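Local coordinates for conserved membrane protein (PDB 6GZU) that acts as a secreted Chlamydia effector that combines deubiquitinating and acetyltransferase activities and induces Golgi fragmentation, seen here as its CE-clan catalytic part, at residues Y103-H108 / R160-A165; I23-I28 / R245-A250. All blocks are in the same frame, centred on the assembly; numbering follows the deposited sequence.

Contact 1. Residues Y103-H108 / R160-A165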
ATOM      1  N   TYR A 103       0.435   0.740   0.798  1.00 16.09           N
ATOM      2  CA  TYR A 103      -0.669   1.279   0.025  1.00 16.50           C
ATOM      3  C   TYR A 103      -1.066   0.372  -1.105  1.00 17.04           C
ATOM      4  O   TYR A 103      -0.310   0.168  -2.068  1.00 17.77           O
ATOM      5  CB  TYR A 103      -0.212   2.592  -0.659  1.00 17.08           C
ATOM      6  CG  TYR A 103       0.095   3.698   0.315  1.00 18.44           C
ATOM      7  CD1 TYR A 103       1.343   3.768   0.964  1.00 19.13           C
ATOM      8  CD2 TYR A 103      -0.890   4.624   0.650  1.00 19.52           C
ATOM      9  CE1 TYR A 103       1.588   4.782   1.901  1.00 19.48           C
ATOM     10  CE2 TYR A 103      -0.673   5.626   1.597  1.00 19.25           C
ATOM     11  CZ  TYR A 103       0.548   5.685   2.236  1.00 18.86           C
ATOM     12  OH  TYR A 103       0.742   6.694   3.159  1.00 20.38           O
ATOM     13  N   PRO A 104      -2.297  -0.127  -1.053  1.00 16.83           N
ATOM     14  CA  PRO A 104      -2.847  -0.828  -2.239  1.00 19.03           C
ATOM     15  C   PRO A 104      -2.982   0.186  -3.367  1.00 18.05           C
ATOM     16  O   PRO A 104      -3.488   1.312  -3.163  1.00 19.15           O
ATOM     17  CB  PRO A 104      -4.238  -1.294  -1.754  1.00 20.04           C
ATOM     18  CG  PRO A 104      -4.067  -1.374  -0.217  1.00 20.07           C
ATOM     19  CD  PRO A 104      -3.179  -0.213   0.129  1.00 18.18           C
ATOM     20  N   LEU A 105      -2.536  -0.188  -4.562  1.00 17.33           N
ATOM     21  CA  LEU A 105      -2.500   0.718  -5.694  1.00 17.42           C
ATOM     22  C   LEU A 105      -3.226   0.034  -6.854  1.00 19.34           C
ATOM     23  O   LEU A 105      -2.818  -1.059  -7.265  1.00 22.17           O
ATOM     24  CB  LEU A 105      -1.042   1.109  -6.033  1.00 21.59           C
ATOM     25  CG  LEU A 105      -0.824   2.293  -6.984  1.00 22.68           C
ATOM     26  CD1 LEU A 105       0.542   2.906  -6.910  1.00 21.49           C
ATOM     27  CD2 LEU A 105      -0.942   1.715  -8.411  1.00 22.78           C
ATOM     28  N   TRP A 106      -4.252   0.705  -7.372  1.00 19.35           N
ATOM     29  CA  TRP A 106      -5.157   0.212  -8.415  1.00 20.98           C
ATOM     30  C   TRP A 106      -4.714   0.774  -9.757  1.00 21.01           C
ATOM     31  O   TRP A 106      -4.351   1.938  -9.854  1.00 21.21           O
ATOM     32  CB  TRP A 106      -6.558   0.725  -8.121  1.00 22.45           C
ATOM     33  CG  TRP A 106      -7.602   0.152  -8.995  1.00 24.19           C
ATOM     34  CD1 TRP A 106      -8.368  -0.950  -8.730  1.00 26.76           C
ATOM     35  CD2 TRP A 106      -8.056   0.660 -10.273  1.00 25.18           C
ATOM     36  NE1 TRP A 106      -9.253  -1.179  -9.770  1.00 27.62           N
ATOM     37  CE2 TRP A 106      -9.086  -0.207 -10.723  1.00 26.54           C
ATOM     38  CE3 TRP A 106      -7.690   1.750 -11.082  1.00 26.05           C
ATOM     39  CZ2 TRP A 106      -9.744  -0.014 -11.933  1.00 28.12           C
ATOM     40  CZ3 TRP A 106      -8.346   1.931 -12.309  1.00 26.20           C
ATOM     41  CH2 TRP A 106      -9.361   1.063 -12.709  1.00 28.13           C
ATOM     42  N   HIS A 107      -4.721  -0.065 -10.806  1.00 20.56           N
ATOM     43  CA  HIS A 107      -4.324   0.370 -12.146  1.00 19.65           C
ATOM     44  C   HIS A 107      -5.146  -0.254 -13.240  1.00 20.21           C
ATOM     45  O   HIS A 107      -5.526  -1.410 -13.138  1.00 21.48           O
ATOM     46  CB  HIS A 107      -2.852   0.033 -12.410  1.00 21.49           C
ATOM     47  CG  HIS A 107      -2.324   0.659 -13.657  1.00 21.63           C
ATOM     48  ND1 HIS A 107      -2.156   2.024 -13.777  1.00 22.89           N
ATOM     49  CD2 HIS A 107      -1.920   0.116 -14.840  1.00 22.21           C
ATOM     50  CE1 HIS A 107      -1.676   2.299 -14.985  1.00 22.88           C
ATOM     51  NE2 HIS A 107      -1.518   1.162 -15.645  1.00 22.19           N
ATOM     52  N   HIS A 108      -5.341   0.505 -14.307  1.00 20.59           N
ATOM     53  CA  HIS A 108      -5.899  -0.025 -15.546  1.00 20.89           C
ATOM     54  C   HIS A 108      -5.129   0.649 -16.663  1.00 22.43           C
ATOM     55  O   HIS A 108      -4.956   1.869 -16.656  1.00 24.07           O
ATOM     56  CB  HIS A 108      -7.375   0.305 -15.682  1.00 22.21           C
ATOM     57  CG  HIS A 108      -8.035  -0.459 -16.783  1.00 21.80           C
ATOM     58  ND1 HIS A 108      -7.874  -0.138 -18.113  1.00 23.67           N
ATOM     59  CD2 HIS A 108      -8.839  -1.550 -16.752  1.00 22.29           C
ATOM     60  CE1 HIS A 108      -8.563  -0.989 -18.855  1.00 23.04           C
ATOM     61  NE2 HIS A 108      -9.163  -1.855 -18.053  1.00 22.88           N
ATOM     62  N   ARG A 160       6.646   4.305 -17.438  1.00 27.27           N
ATOM     63  CA  ARG A 160       6.378   5.737 -17.620  1.00 27.36           C
ATOM     64  C   ARG A 160       5.385   6.305 -16.623  1.00 25.35           C
ATOM     65  O   ARG A 160       5.390   7.538 -16.353  1.00 27.67           O
ATOM     66  CB  ARG A 160       5.929   6.029 -19.070  1.00 31.88           C
ATOM     67  CG  ARG A 160       7.022   5.807 -20.106  1.00 34.87           C
ATOM     68  CD  ARG A 160       6.528   5.999 -21.566  1.00 37.30           C
ATOM     69  N   LEU A 161       4.550   5.432 -16.047  1.00 24.66           N
ATOM     70  CA  LEU A 161       3.555   5.858 -15.090  1.00 25.17           C
ATOM     71  C   LEU A 161       3.952   5.579 -13.656  1.00 24.20           C
ATOM     72  O   LEU A 161       3.726   6.428 -12.765  1.00 25.76           O
ATOM     73  CB  LEU A 161       2.220   5.185 -15.395  1.00 25.86           C
ATOM     74  CG  LEU A 161       1.560   5.599 -16.694  1.00 27.64           C
ATOM     75  CD1 LEU A 161       0.193   4.938 -16.783  1.00 29.15           C
ATOM     76  CD2 LEU A 161       1.445   7.108 -16.851  1.00 31.28           C
ATOM     77  N   ILE A 162       4.507   4.398 -13.390  1.00 20.31           N
ATOM     78  CA  ILE A 162       4.818   4.027 -12.014  1.00 19.54           C
ATOM     79  C   ILE A 162       6.158   4.579 -11.572  1.00 19.24           C
ATOM     80  O   ILE A 162       6.274   5.043 -10.436  1.00 19.91           O
ATOM     81  CB  ILE A 162       4.718   2.471 -11.733  1.00 19.80           C
ATOM     82  CG1 ILE A 162       4.852   2.168 -10.233  1.00 20.07           C
ATOM     83  CG2 ILE A 162       5.752   1.656 -12.549  1.00 21.15           C
ATOM     84  CD1 ILE A 162       3.818   2.849  -9.376  1.00 21.58           C
ATOM     85  N   ASP A 163       7.160   4.584 -12.451  1.00 18.77           N
ATOM     86  CA  ASP A 163       8.500   5.001 -11.982  1.00 20.65           C
ATOM     87  C   ASP A 163       8.585   6.465 -11.497  1.00 21.48           C
ATOM     88  O   ASP A 163       9.250   6.704 -10.491  1.00 20.76           O
ATOM     89  CB  ASP A 163       9.615   4.709 -13.017  1.00 22.96           C
ATOM     90  CG  ASP A 163       9.881   3.228 -13.186  1.00 26.09           C
ATOM     91  OD1 ASP A 163       9.267   2.421 -12.456  1.00 26.27           O
ATOM     92  OD2 ASP A 163      10.697   2.856 -14.056  1.00 30.04           O
ATOM     93  N   PRO A 164       7.929   7.429 -12.190  1.00 21.86           N
ATOM     94  CA  PRO A 164       8.085   8.807 -11.679  1.00 23.08           C
ATOM     95  C   PRO A 164       7.495   8.904 -10.299  1.00 22.25           C
ATOM     96  O   PRO A 164       8.054   9.594  -9.414  1.00 22.94           O
ATOM     97  CB  PRO A 164       7.258   9.626 -12.644  1.00 23.58           C
ATOM     98  CG  PRO A 164       7.376   8.887 -13.918  1.00 24.50           C
ATOM     99  CD  PRO A 164       7.344   7.420 -13.549  1.00 21.91           C
ATOM    100  N   ALA A 165       6.389   8.207 -10.052  1.00 21.50           N
ATOM    101  CA  ALA A 165       5.771   8.254  -8.728  1.00 21.59           C
ATOM    102  C   ALA A 165       6.706   7.644  -7.645  1.00 19.83           C
ATOM    103  O   ALA A 165       6.938   8.254  -6.579  1.00 21.17           O
ATOM    104  CB  ALA A 165       4.369   7.567  -8.760  1.00 22.71           C
TER
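Leu-105 and His-107, two residues apart on strand 100-107, meet Ile-162 and Leu-161 of helix 159-174, a helix laid over one face of the central mixed beta-sheet in this Ulp1-like, CE-clan cysteine protease fold. The contact is small and entirely van der Waals, with no hydrogen bond crossing it. Leu-105 CD1 touches Ile-162 CD1 at 4.1 Å, methyl against methyl. The isoleucine reaches that far because CG1 stands anti to the backbone N (chi1 -172°), which brings CD1 up against Leu-105. One residue back on the helix, Leu-161 CD1 comes to the edge of the His-107 imidazole, near the ring plane, and lies 3.7 Å from His-107 CE1; the two side chains run roughly at right angles. The ring is carried out from the strand by chi1 of -170°.

Pro-104 and Trp-106 point to the face away from helix 159-174, Pro-104 packing on helix 20-33 and Trp-106 on Met-121 of helix 114-124. Backbone bonds of Leu-105 with Thr-136 and of His-107 with His-134 fix the strand against strand 134-141; His-134 forms a probable catalytic triad with Asp-151 and Cys-204, and the His-107 imidazole is close to this group but makes no contact with it. On the helix, Asp-163 is tied by a salt bridge to Lys-191 of edge strand 188-191, and a kink follows at Pro-164, whose ring nitrogen makes no bond to the preceding turn.

Contact 2. Residues I23-I28 / R245-A250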
ATOM      1  N   ILE A  23      -8.595  -6.646   0.656  1.00 22.68           N
ATOM      2  CA  ILE A  23      -7.205  -6.287   0.854  1.00 20.32           C
ATOM      3  C   ILE A  23      -7.060  -5.447   2.129  1.00 20.76           C
ATOM      4  O   ILE A  23      -6.202  -5.710   2.972  1.00 19.80           O
ATOM      5  CB  ILE A  23      -6.687  -5.467  -0.336  1.00 20.81           C
ATOM      6  CG1 ILE A  23      -6.596  -6.353  -1.587  1.00 23.36           C
ATOM      7  CG2 ILE A  23      -5.313  -4.878  -0.009  1.00 22.74           C
ATOM      8  CD1 ILE A  23      -6.502  -5.549  -2.905  1.00 24.86           C
ATOM      9  N   SER A  24      -7.915  -4.447   2.284  1.00 21.21           N
ATOM     10  CA  SER A  24      -7.835  -3.599   3.472  1.00 21.75           C
ATOM     11  C   SER A  24      -8.075  -4.394   4.748  1.00 21.16           C
ATOM     12  O   SER A  24      -7.480  -4.071   5.773  1.00 21.91           O
ATOM     13  CB  SER A  24      -8.846  -2.462   3.375  1.00 23.51           C
ATOM     14  OG  SER A  24      -8.444  -1.555   2.367  1.00 24.03           O
ATOM     15  N   THR A  25      -8.921  -5.412   4.687  1.00 21.48           N
ATOM     16  CA  THR A  25      -9.171  -6.254   5.853  1.00 21.14           C
ATOM     17  C   THR A  25      -7.867  -6.939   6.236  1.00 20.75           C
ATOM     18  O   THR A  25      -7.565  -7.040   7.425  1.00 21.61           O
ATOM     19  CB  THR A  25     -10.272  -7.297   5.541  1.00 22.94           C
ATOM     20  OG1 THR A  25     -11.503  -6.597   5.352  1.00 24.61           O
ATOM     21  CG2 THR A  25     -10.506  -8.318   6.687  1.00 25.63           C
ATOM     22  N   HIS A  26      -7.126  -7.469   5.252  1.00 20.62           N
ATOM     23  CA  HIS A  26      -5.843  -8.082   5.582  1.00 20.97           C
ATOM     24  C   HIS A  26      -4.832  -7.098   6.155  1.00 20.62           C
ATOM     25  O   HIS A  26      -4.064  -7.451   7.051  1.00 22.06           O
ATOM     26  CB  HIS A  26      -5.254  -8.916   4.430  1.00 20.76           C
ATOM     27  CG  HIS A  26      -4.233  -9.900   4.904  1.00 22.41           C
ATOM     28  ND1 HIS A  26      -4.570 -10.952   5.738  1.00 24.90           N
ATOM     29  CD2 HIS A  26      -2.891  -9.954   4.731  1.00 22.48           C
ATOM     30  CE1 HIS A  26      -3.473 -11.637   6.020  1.00 25.50           C
ATOM     31  NE2 HIS A  26      -2.440 -11.037   5.439  1.00 24.13           N
ATOM     32  N   LEU A  27      -4.793  -5.882   5.625  1.00 20.13           N
ATOM     33  CA  LEU A  27      -3.921  -4.848   6.198  1.00 19.57           C
ATOM     34  C   LEU A  27      -4.273  -4.580   7.652  1.00 20.89           C
ATOM     35  O   LEU A  27      -3.385  -4.518   8.506  1.00 21.56           O
ATOM     36  CB  LEU A  27      -3.926  -3.573   5.343  1.00 21.78           C
ATOM     37  CG  LEU A  27      -3.040  -3.601   4.090  1.00 23.89           C
ATOM     38  CD1 LEU A  27      -3.022  -4.805   3.233  1.00 29.46           C
ATOM     39  CD2 LEU A  27      -3.387  -2.321   3.282  1.00 27.20           C
ATOM     40  N   ILE A  28      -5.565  -4.492   7.977  1.00 21.42           N
ATOM     41  CA  ILE A  28      -5.975  -4.286   9.356  1.00 22.23           C
ATOM     42  C   ILE A  28      -5.575  -5.490  10.223  1.00 21.55           C
ATOM     43  O   ILE A  28      -5.079  -5.326  11.358  1.00 22.23           O
ATOM     44  CB  ILE A  28      -7.517  -4.032   9.468  1.00 22.06           C
ATOM     45  CG1 ILE A  28      -7.888  -2.657   8.889  1.00 22.85           C
ATOM     46  CG2 ILE A  28      -8.032  -4.153  10.932  1.00 22.07           C
ATOM     47  CD1 ILE A  28      -7.257  -1.454   9.669  1.00 21.63           C
ATOM     48  N   ARG A 245      -7.166 -16.368  11.874  1.00 24.44           N
ATOM     49  CA  ARG A 245      -6.620 -15.037  12.162  1.00 25.12           C
ATOM     50  C   ARG A 245      -7.669 -13.902  12.148  1.00 25.32           C
ATOM     51  O   ARG A 245      -7.544 -12.943  11.383  1.00 26.31           O
ATOM     52  CB  ARG A 245      -5.500 -14.708  11.153  1.00 26.79           C
ATOM     53  CG  ARG A 245      -4.375 -15.740  11.101  1.00 27.78           C
ATOM     54  CD  ARG A 245      -3.512 -15.547   9.852  1.00 32.31           C
ATOM     55  NE  ARG A 245      -2.742 -14.328   9.919  1.00 34.80           N
ATOM     56  CZ  ARG A 245      -2.023 -13.861   8.904  1.00 35.69           C
ATOM     57  NH1 ARG A 245      -1.362 -12.742   9.052  1.00 37.55           N
ATOM     58  NH2 ARG A 245      -2.009 -14.501   7.729  1.00 36.88           N
ATOM     59  N   PRO A 246      -8.694 -14.001  13.010  1.00 25.18           N
ATOM     60  CA  PRO A 246      -9.754 -13.000  13.021  1.00 25.18           C
ATOM     61  C   PRO A 246      -9.225 -11.651  13.508  1.00 24.95           C
ATOM     62  O   PRO A 246      -8.248 -11.557  14.271  1.00 25.23           O
ATOM     63  CB  PRO A 246     -10.744 -13.579  14.024  1.00 25.41           C
ATOM     64  CG  PRO A 246      -9.868 -14.468  14.928  1.00 26.50           C
ATOM     65  CD  PRO A 246      -8.928 -15.086  13.964  1.00 25.71           C
ATOM     66  N   ILE A 247      -9.914 -10.607  13.087  1.00 23.45           N
ATOM     67  CA  ILE A 247      -9.638  -9.252  13.573  1.00 23.72           C
ATOM     68  C   ILE A 247     -10.304  -9.131  14.934  1.00 25.44           C
ATOM     69  O   ILE A 247     -11.473  -9.486  15.080  1.00 29.58           O
ATOM     70  CB  ILE A 247     -10.180  -8.228  12.583  1.00 24.12           C
ATOM     71  CG1 ILE A 247      -9.301  -8.226  11.304  1.00 25.85           C
ATOM     72  CG2 ILE A 247     -10.262  -6.823  13.249  1.00 26.73           C
ATOM     73  CD1 ILE A 247      -9.917  -7.460  10.182  1.00 28.06           C
ATOM     74  N   THR A 248      -9.567  -8.701  15.958  1.00 25.64           N
ATOM     75  CA  THR A 248     -10.153  -8.650  17.315  1.00 26.85           C
ATOM     76  C   THR A 248     -10.014  -7.283  17.997  1.00 27.77           C
ATOM     77  O   THR A 248     -10.612  -7.056  19.044  1.00 29.92           O
ATOM     78  CB  THR A 248      -9.553  -9.709  18.315  1.00 28.64           C
ATOM     79  OG1 THR A 248      -8.166  -9.375  18.567  1.00 29.73           O
ATOM     80  CG2 THR A 248      -9.645 -11.108  17.734  1.00 29.29           C
ATOM     81  N   GLN A 249      -9.276  -6.352  17.406  1.00 28.51           N
ATOM     82  CA  GLN A 249      -9.056  -5.081  18.090  1.00 29.24           C
ATOM     83  C   GLN A 249      -9.724  -3.904  17.388  1.00 29.88           C
ATOM     84  O   GLN A 249      -9.515  -2.746  17.771  1.00 32.57           O
ATOM     85  CB  GLN A 249      -7.563  -4.778  18.229  1.00 32.40           C
ATOM     86  CG  GLN A 249      -6.678  -5.843  18.856  1.00 37.26           C
ATOM     87  CD  GLN A 249      -5.175  -5.505  18.731  1.00 44.20           C
ATOM     88  OE1 GLN A 249      -4.788  -4.349  18.504  1.00 49.15           O
ATOM     89  NE2 GLN A 249      -4.331  -6.524  18.853  1.00 46.91           N
ATOM     90  N   ALA A 250     -10.440  -4.164  16.304  1.00 27.85           N
ATOM     91  CA  ALA A 250     -11.085  -3.102  15.547  1.00 28.91           C
ATOM     92  C   ALA A 250     -12.402  -2.667  16.151  1.00 31.06           C
ATOM     93  O   ALA A 250     -13.166  -3.492  16.713  1.00 32.97           O
ATOM     94  CB  ALA A 250     -11.329  -3.569  14.120  1.00 27.97           C
TER
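Thr-25 and Ile-28 on helix 20-33 receive Ile-247 from the irregular loop that follows helix 228-241 and packs here against helix 20-33 of the Ulp1-like fold, near the C-terminal end of the modelled chain. The packing is tightest round the end of Ile-247. Ile-247 CD1 sits 3.6 Å from both Thr-25 CG2 and Thr-25 O. As a third neighbour, Ile-28 CG2 lies 3.9 Å from Ile-247 CD1. Thr-25 holds OG1 beside the backbone N (chi1 -67°), which turns its methyl to the loop and lets the hydroxyl bond to Leu-21 O, one helical turn back.

A second, polar meeting joins His-26 to Arg-245. The imidazole stands edge-on over one face of the guanidinium, the planes 87° apart, with His-26 CE1 3.6 Å from Arg-245 NH2. They do not bond directly; Asp-213 of helix 204-217 takes both His-26 NE2 and Arg-245 NH1 on its OD2. This shared carboxylate oxygen fixes ring and guanidinium together and would probably offset the positive charge.

The outer side is looser: Pro-246, Thr-248 and Gln-249 are exposed and their side chains do not reach segment 23-28. Even so, the loop backbone is held there by the helix, since Glu-32 receives Thr-248 N on OE1 and Gln-249 N on OE2.

How the contacts relate
Contact 1 is buried and belongs to the central sheet, whereas contact 2 lies on the other side of the chain's centre, partly buried and edged by exposed loop residues. Their centres are about 25 Å apart, and contact 2 buries nearly twice the surface, 211 against 110 Å². Contact 1 relies on sparse side-chain packing alone; contact 2 adds to its apolar part a histidine and an arginine gathered round one carboxylate. They share no element across their own interfaces, yet strand 100-107 and helix 20-33 do meet: Pro-104 CG lies 3.7 Å from Leu-27 CD2, so the strand links the two regions through its opposite faces.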